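Local coordinates for protein ATPase associated with various cellular activities, AAA_5 (Staphylothermus marinus, PDB 6N0S) that is the N-terminal, EVE-like domain of an McrB restriction protein, probably serving in nucleic acid recognition for a larger protein thought to bind and hydrolyse ATP, at residues K36-A39 against S40-R43; S157-T160 against W161-R164. All blocks are in the same frame, centred on the assembly; numbering follows the deposited sequence.

Overall arrangement
Contacts 1 and 2 are both local, each formed within eight consecutive residues; contact 1 comes well before contact 2 along the chain, and their centres are about 15 Å apart. Contact 1 (36-39 with 40-43) starts helix 39-52; contact 2 (157-160 with 161-164) is the turn leading into strand 166-169, an outer strand of the five-stranded mixed sheet. A salt bridge joins them, Glu41 OE2 to Arg164 NH1 at 3.1 Å, while His38 CE1 packs 4.1 Å from Gly163 O. A sulfate, probably from the crystallisation liquor, lies about 3 Å from the Ser40 side chain and about 4 Å from that of Arg164, at the same junction.

Contact 1. Residues K36-A39 against S40-R43; sequences KKHA and SEYR
His38 and Glu41 face each other across the first turn of helix 39-52. The turn is closed by two backbone bonds: Tyr42 N reaches His38 O at 2.8 Å, almost straight, and Arg43 N meets Ala39 O, also at 2.8 Å. His38, at the N-cap position, contributes its carbonyl to the first of these, while its ring lies at the flank of the turn.

There the imidazole meets the carboxylate in the tightly packed part of the contact. His38 ND1 gives Glu41 OE1 a hydrogen bond of 3.1 Å, weak because its N-H...O angle is only 130°. Glu41 OE1 comes in obliquely to the ring, whereas OE2 lies in plane at the ring's edge; ring and carboxylate are turned 68° against each other. Other partners also hold the carboxylate, OE1 accepting from the backbone N of Tyr165 and of Leu166 and OE2 pairing with Arg164. Three donors and a weak fourth thus meet this buried acid, which would probably favour its ionised form.

Buried Tyr42 is packed closely too. Its CB lies 3.4 Å from His38 O, and with CG anti to the backbone N (chi1 -180°) the ring leads away from the turn, to stack on Phe133 and bond through OH to Glu89.

The partly exposed side, formed by Ala39, Ser40 and Arg43, is looser. Arg43 folds back through bends at chi2 and chi3, bringing one guanidinium face over Ala39 O, 4.0 Å from the plane, and NH2 4.1 Å from Ala39 CB, while its NE bonds to Lys5 O.

The turn carries the chain from strand 30-34 into helix 39-52, and through the Glu41 carboxylate the start of that helix is tied to the beginning of strand 166-169.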
ATOM      1  N   LYS A  36     -12.045  -0.541   9.081  1.00 41.57           N
ATOM      2  CA  LYS A  36     -13.396  -0.923   8.657  1.00 43.77           C
ATOM      3  C   LYS A  36     -13.624  -0.728   7.164  1.00 37.71           C
ATOM      4  O   LYS A  36     -14.578  -1.288   6.616  1.00 41.55           O
ATOM      5  CB  LYS A  36     -14.458  -0.138   9.443  1.00 48.26           C
ATOM      6  CG  LYS A  36     -14.579   1.338   9.061  1.00 46.35           C
ATOM      7  CD  LYS A  36     -15.510   2.130   9.992  1.00 50.84           C
ATOM      8  CE  LYS A  36     -16.183   3.315   9.251  1.00 60.53           C
ATOM      9  NZ  LYS A  36     -17.187   4.060  10.074  1.00 70.80           N
ATOM     10  N   LYS A  37     -12.758   0.004   6.482  1.00 39.16           N
ATOM     11  CA  LYS A  37     -12.843   0.096   5.030  1.00 39.29           C
ATOM     12  C   LYS A  37     -12.100  -1.025   4.301  1.00 37.83           C
ATOM     13  O   LYS A  37     -12.357  -1.237   3.114  1.00 40.13           O
ATOM     14  CB  LYS A  37     -12.280   1.429   4.534  1.00 44.09           C
ATOM     15  CG  LYS A  37     -13.082   2.650   4.944  1.00 54.72           C
ATOM     16  CD  LYS A  37     -14.149   3.013   3.888  1.00 65.78           C
ATOM     17  CE  LYS A  37     -15.010   4.221   4.288  1.00 72.45           C
ATOM     18  NZ  LYS A  37     -14.226   5.500   4.348  1.00 66.82           N
ATOM     19  N   HIS A  38     -11.155  -1.705   4.943  1.00 34.71           N
ATOM     20  CA  HIS A  38     -10.334  -2.693   4.244  1.00 33.25           C
ATOM     21  C   HIS A  38     -10.127  -3.901   5.136  1.00 32.51           C
ATOM     22  O   HIS A  38      -9.017  -4.413   5.309  1.00 35.50           O
ATOM     23  CB  HIS A  38      -9.015  -2.069   3.804  1.00 37.39           C
ATOM     24  CG  HIS A  38      -9.205  -0.909   2.897  1.00 34.15           C
ATOM     25  ND1 HIS A  38      -9.563  -1.055   1.574  1.00 39.75           N
ATOM     26  CD2 HIS A  38      -9.171   0.421   3.136  1.00 37.18           C
ATOM     27  CE1 HIS A  38      -9.703   0.140   1.029  1.00 39.40           C
ATOM     28  NE2 HIS A  38      -9.471   1.048   1.955  1.00 36.11           N
ATOM     29  N   ALA A  39     -11.216  -4.355   5.757  1.00 38.15           N
ATOM     30  CA  ALA A  39     -11.073  -5.291   6.862  1.00 34.43           C
ATOM     31  C   ALA A  39     -10.475  -6.608   6.397  1.00 31.98           C
ATOM     32  O   ALA A  39      -9.555  -7.135   7.025  1.00 35.77           O
ATOM     33  CB  ALA A  39     -12.426  -5.537   7.534  1.00 38.92           C
ATOM     34  N   SER A  40     -11.008  -7.185   5.323  1.00 31.83           N
ATOM     35  CA  SER A  40     -10.476  -8.475   4.882  1.00 34.56           C
ATOM     36  C   SER A  40      -9.057  -8.353   4.316  1.00 31.35           C
ATOM     37  O   SER A  40      -8.277  -9.319   4.377  1.00 30.27           O
ATOM     38  CB  SER A  40     -11.408  -9.112   3.854  1.00 36.94           C
ATOM     39  OG  SER A  40     -11.329  -8.477   2.606  1.00 37.65           O
ATOM     40  N   GLU A  41      -8.721  -7.200   3.734  1.00 33.97           N
ATOM     41  CA  GLU A  41      -7.358  -6.953   3.236  1.00 34.81           C
ATOM     42  C   GLU A  41      -6.368  -6.853   4.382  1.00 36.66           C
ATOM     43  O   GLU A  41      -5.331  -7.530   4.396  1.00 35.06           O
ATOM     44  CB  GLU A  41      -7.345  -5.677   2.413  1.00 30.54           C
ATOM     45  CG  GLU A  41      -8.140  -5.822   1.107  1.00 37.31           C
ATOM     46  CD  GLU A  41      -8.783  -4.530   0.581  1.00 46.91           C
ATOM     47  OE1 GLU A  41      -8.076  -3.503   0.320  1.00 35.94           O
ATOM     48  OE2 GLU A  41     -10.022  -4.569   0.388  1.00 40.81           O
ATOM     49  N   TYR A  42      -6.688  -6.030   5.370  1.00 36.64           N
ATOM     50  CA  TYR A  42      -5.893  -5.990   6.586  1.00 32.87           C
ATOM     51  C   TYR A  42      -5.774  -7.367   7.221  1.00 34.85           C
ATOM     52  O   TYR A  42      -4.680  -7.795   7.608  1.00 35.17           O
ATOM     53  CB  TYR A  42      -6.535  -5.004   7.554  1.00 36.09           C
ATOM     54  CG  TYR A  42      -5.807  -4.846   8.873  1.00 36.92           C
ATOM     55  CD1 TYR A  42      -4.440  -4.694   8.912  1.00 39.46           C
ATOM     56  CD2 TYR A  42      -6.501  -4.815  10.074  1.00 37.79           C
ATOM     57  CE1 TYR A  42      -3.769  -4.521  10.114  1.00 38.69           C
ATOM     58  CE2 TYR A  42      -5.837  -4.620  11.279  1.00 44.66           C
ATOM     59  CZ  TYR A  42      -4.469  -4.472  11.284  1.00 41.13           C
ATOM     60  OH  TYR A  42      -3.796  -4.288  12.469  1.00 42.12           O
ATOM     61  N   ARG A  43      -6.901  -8.072   7.385  1.00 37.54           N
ATOM     62  CA  ARG A  43      -6.823  -9.376   8.026  1.00 34.35           C
ATOM     63  C   ARG A  43      -5.955 -10.323   7.200  1.00 30.21           C
ATOM     64  O   ARG A  43      -5.091 -11.023   7.744  1.00 33.02           O
ATOM     65  CB  ARG A  43      -8.244  -9.929   8.256  1.00 36.60           C
ATOM     66  CG  ARG A  43      -8.371 -11.074   9.271  1.00 46.26           C
ATOM     67  CD  ARG A  43      -9.768 -11.072  10.012  1.00 39.42           C
ATOM     68  NE  ARG A  43     -10.824 -10.743   9.077  1.00 45.67           N
ATOM     69  CZ  ARG A  43     -11.719  -9.778   9.218  1.00 44.78           C
ATOM     70  NH1 ARG A  43     -11.769  -9.035  10.299  1.00 47.47           N
ATOM     71  NH2 ARG A  43     -12.585  -9.564   8.247  1.00 44.04           N
TER

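Contact 2. Residues S157-T160 against W161-R164; sequences SHIT and WTGR
Trp161 meets the 3-10 segment that begins at His158 through backbone, ring and hydroxyl contacts. In the backbone, Trp161 N bonds to His158 O at 2.9 Å.

With CG anti to its carbonyl carbon (chi1 -67°), the indole lies with one face against Ser157 O, 3.4 Å from the plane and near the rim, and His158 CA, which makes a CH-pi contact 4.2 Å from the centroid of the five-membered ring. The His158 ring meets it obliquely, CD2 to Trp161 CE3 at 4.0 Å, and Thr160 OG1 also approaches obliquely, 3.4 Å from Trp161 CD1.

Two hydroxyls add bonds. Thr160 OG1 donates to Ser157 O at 2.9 Å, in the carbonyl plane, so that Ser157 O takes both Thr160 N and OG1; Thr162 OG1 reaches Ile159 O at 3.1 Å from above the carbonyl plane. One water links Thr160 O, Thr162 O and Arg164 NE, while Arg164 NH1 pairs with Glu41.

Replacing the indole with the methyl of an alanine is likely to leave a gap next to Ser157 O and His158 CA and to take from Ile16 of strand 12-17 its indole neighbour.

A type II beta turn spans Trp161 to Arg164, with Gly163 at positive phi, and delivers the chain to strand 166-169.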
ATOM      1  N   SER A 157      -5.279  -9.709 -12.694  1.00 47.24           N
ATOM      2  CA  SER A 157      -6.679  -9.446 -12.971  1.00 49.10           C
ATOM      3  C   SER A 157      -7.076  -8.127 -12.324  1.00 47.07           C
ATOM      4  O   SER A 157      -7.610  -8.087 -11.210  1.00 53.66           O
ATOM      5  CB  SER A 157      -7.563 -10.613 -12.488  1.00 43.22           C
ATOM      6  OG  SER A 157      -8.830 -10.473 -13.105  1.00 58.03           O
ATOM      7  N   HIS A 158      -6.858  -7.050 -13.062  1.00 45.49           N
ATOM      8  CA  HIS A 158      -7.150  -5.709 -12.572  1.00 48.26           C
ATOM      9  C   HIS A 158      -8.631  -5.532 -12.237  1.00 39.78           C
ATOM     10  O   HIS A 158      -8.966  -4.778 -11.322  1.00 40.68           O
ATOM     11  CB  HIS A 158      -6.672  -4.696 -13.630  1.00 43.79           C
ATOM     12  CG  HIS A 158      -7.000  -3.272 -13.328  1.00 48.81           C
ATOM     13  ND1 HIS A 158      -8.213  -2.703 -13.650  1.00 57.08           N
ATOM     14  CD2 HIS A 158      -6.248  -2.275 -12.799  1.00 62.04           C
ATOM     15  CE1 HIS A 158      -8.215  -1.434 -13.286  1.00 57.30           C
ATOM     16  NE2 HIS A 158      -7.029  -1.144 -12.775  1.00 63.06           N
ATOM     17  N   ILE A 159      -9.530  -6.242 -12.928  1.00 45.22           N
ATOM     18  CA  ILE A 159     -10.957  -6.012 -12.705  1.00 40.71           C
ATOM     19  C   ILE A 159     -11.356  -6.368 -11.270  1.00 40.14           C
ATOM     20  O   ILE A 159     -12.318  -5.809 -10.731  1.00 42.31           O
ATOM     21  CB  ILE A 159     -11.778  -6.783 -13.762  1.00 44.61           C
ATOM     22  CG1 ILE A 159     -13.249  -6.390 -13.704  1.00 50.62           C
ATOM     23  CG2 ILE A 159     -11.635  -8.295 -13.599  1.00 47.57           C
ATOM     24  CD1 ILE A 159     -13.474  -4.931 -13.905  1.00 62.07           C
ATOM     25  N   THR A 160     -10.610  -7.256 -10.612  1.00 38.58           N
ATOM     26  CA  THR A 160     -10.944  -7.645  -9.248  1.00 38.28           C
ATOM     27  C   THR A 160     -10.411  -6.675  -8.218  1.00 37.95           C
ATOM     28  O   THR A 160     -10.747  -6.817  -7.039  1.00 39.69           O
ATOM     29  CB  THR A 160     -10.439  -9.066  -8.929  1.00 40.82           C
ATOM     30  OG1 THR A 160      -9.018  -9.100  -8.838  1.00 37.94           O
ATOM     31  CG2 THR A 160     -10.859 -10.050  -9.994  1.00 38.82           C
ATOM     32  N   TRP A 161      -9.638  -5.667  -8.649  1.00 37.89           N
ATOM     33  CA  TRP A 161      -9.001  -4.693  -7.781  1.00 39.82           C
ATOM     34  C   TRP A 161      -9.891  -3.500  -7.476  1.00 42.19           C
ATOM     35  O   TRP A 161      -9.496  -2.618  -6.698  1.00 32.65           O
ATOM     36  CB  TRP A 161      -7.696  -4.208  -8.439  1.00 39.74           C
ATOM     37  CG  TRP A 161      -6.667  -5.280  -8.535  1.00 37.55           C
ATOM     38  CD1 TRP A 161      -6.809  -6.581  -8.153  1.00 37.96           C
ATOM     39  CD2 TRP A 161      -5.330  -5.159  -9.050  1.00 36.47           C
ATOM     40  NE1 TRP A 161      -5.643  -7.269  -8.371  1.00 35.43           N
ATOM     41  CE2 TRP A 161      -4.725  -6.431  -8.933  1.00 37.40           C
ATOM     42  CE3 TRP A 161      -4.589  -4.106  -9.601  1.00 37.10           C
ATOM     43  CZ2 TRP A 161      -3.427  -6.682  -9.344  1.00 40.32           C
ATOM     44  CZ3 TRP A 161      -3.294  -4.352 -10.001  1.00 34.88           C
ATOM     45  CH2 TRP A 161      -2.717  -5.629  -9.860  1.00 36.45           C
ATOM     46  N   THR A 162     -11.082  -3.458  -8.056  1.00 39.76           N
ATOM     47  CA  THR A 162     -11.936  -2.286  -7.917  1.00 43.04           C
ATOM     48  C   THR A 162     -12.232  -2.020  -6.450  1.00 43.45           C
ATOM     49  O   THR A 162     -12.660  -2.910  -5.710  1.00 37.45           O
ATOM     50  CB  THR A 162     -13.236  -2.488  -8.702  1.00 51.65           C
ATOM     51  OG1 THR A 162     -12.923  -2.888 -10.044  1.00 60.20           O
ATOM     52  CG2 THR A 162     -14.012  -1.213  -8.773  1.00 49.87           C
ATOM     53  N   GLY A 163     -11.968  -0.793  -6.021  1.00 36.25           N
ATOM     54  CA  GLY A 163     -12.226  -0.389  -4.650  1.00 36.71           C
ATOM     55  C   GLY A 163     -11.312  -0.983  -3.613  1.00 38.54           C
ATOM     56  O   GLY A 163     -11.649  -0.960  -2.422  1.00 41.52           O
ATOM     57  N   ARG A 164     -10.197  -1.572  -4.018  1.00 34.56           N
ATOM     58  CA  ARG A 164      -9.286  -2.209  -3.081  1.00 34.99           C
ATOM     59  C   ARG A 164      -8.098  -1.316  -2.799  1.00 35.01           C
ATOM     60  O   ARG A 164      -7.711  -0.504  -3.625  1.00 27.17           O
ATOM     61  CB  ARG A 164      -8.775  -3.531  -3.651  1.00 40.37           C
ATOM     62  CG  ARG A 164      -9.880  -4.531  -4.002  1.00 39.79           C
ATOM     63  CD  ARG A 164     -10.447  -5.155  -2.802  1.00 38.05           C
ATOM     64  NE  ARG A 164     -11.414  -6.190  -3.158  1.00 37.45           N
ATOM     65  CZ  ARG A 164     -12.094  -6.883  -2.247  1.00 37.71           C
ATOM     66  NH1 ARG A 164     -11.903  -6.638  -0.941  1.00 33.49           N
ATOM     67  NH2 ARG A 164     -12.982  -7.797  -2.628  1.00 39.55           N
TER
HETATM   68  O   HOH W   1     -12.740  -5.667  -5.711  1.00 35.27           O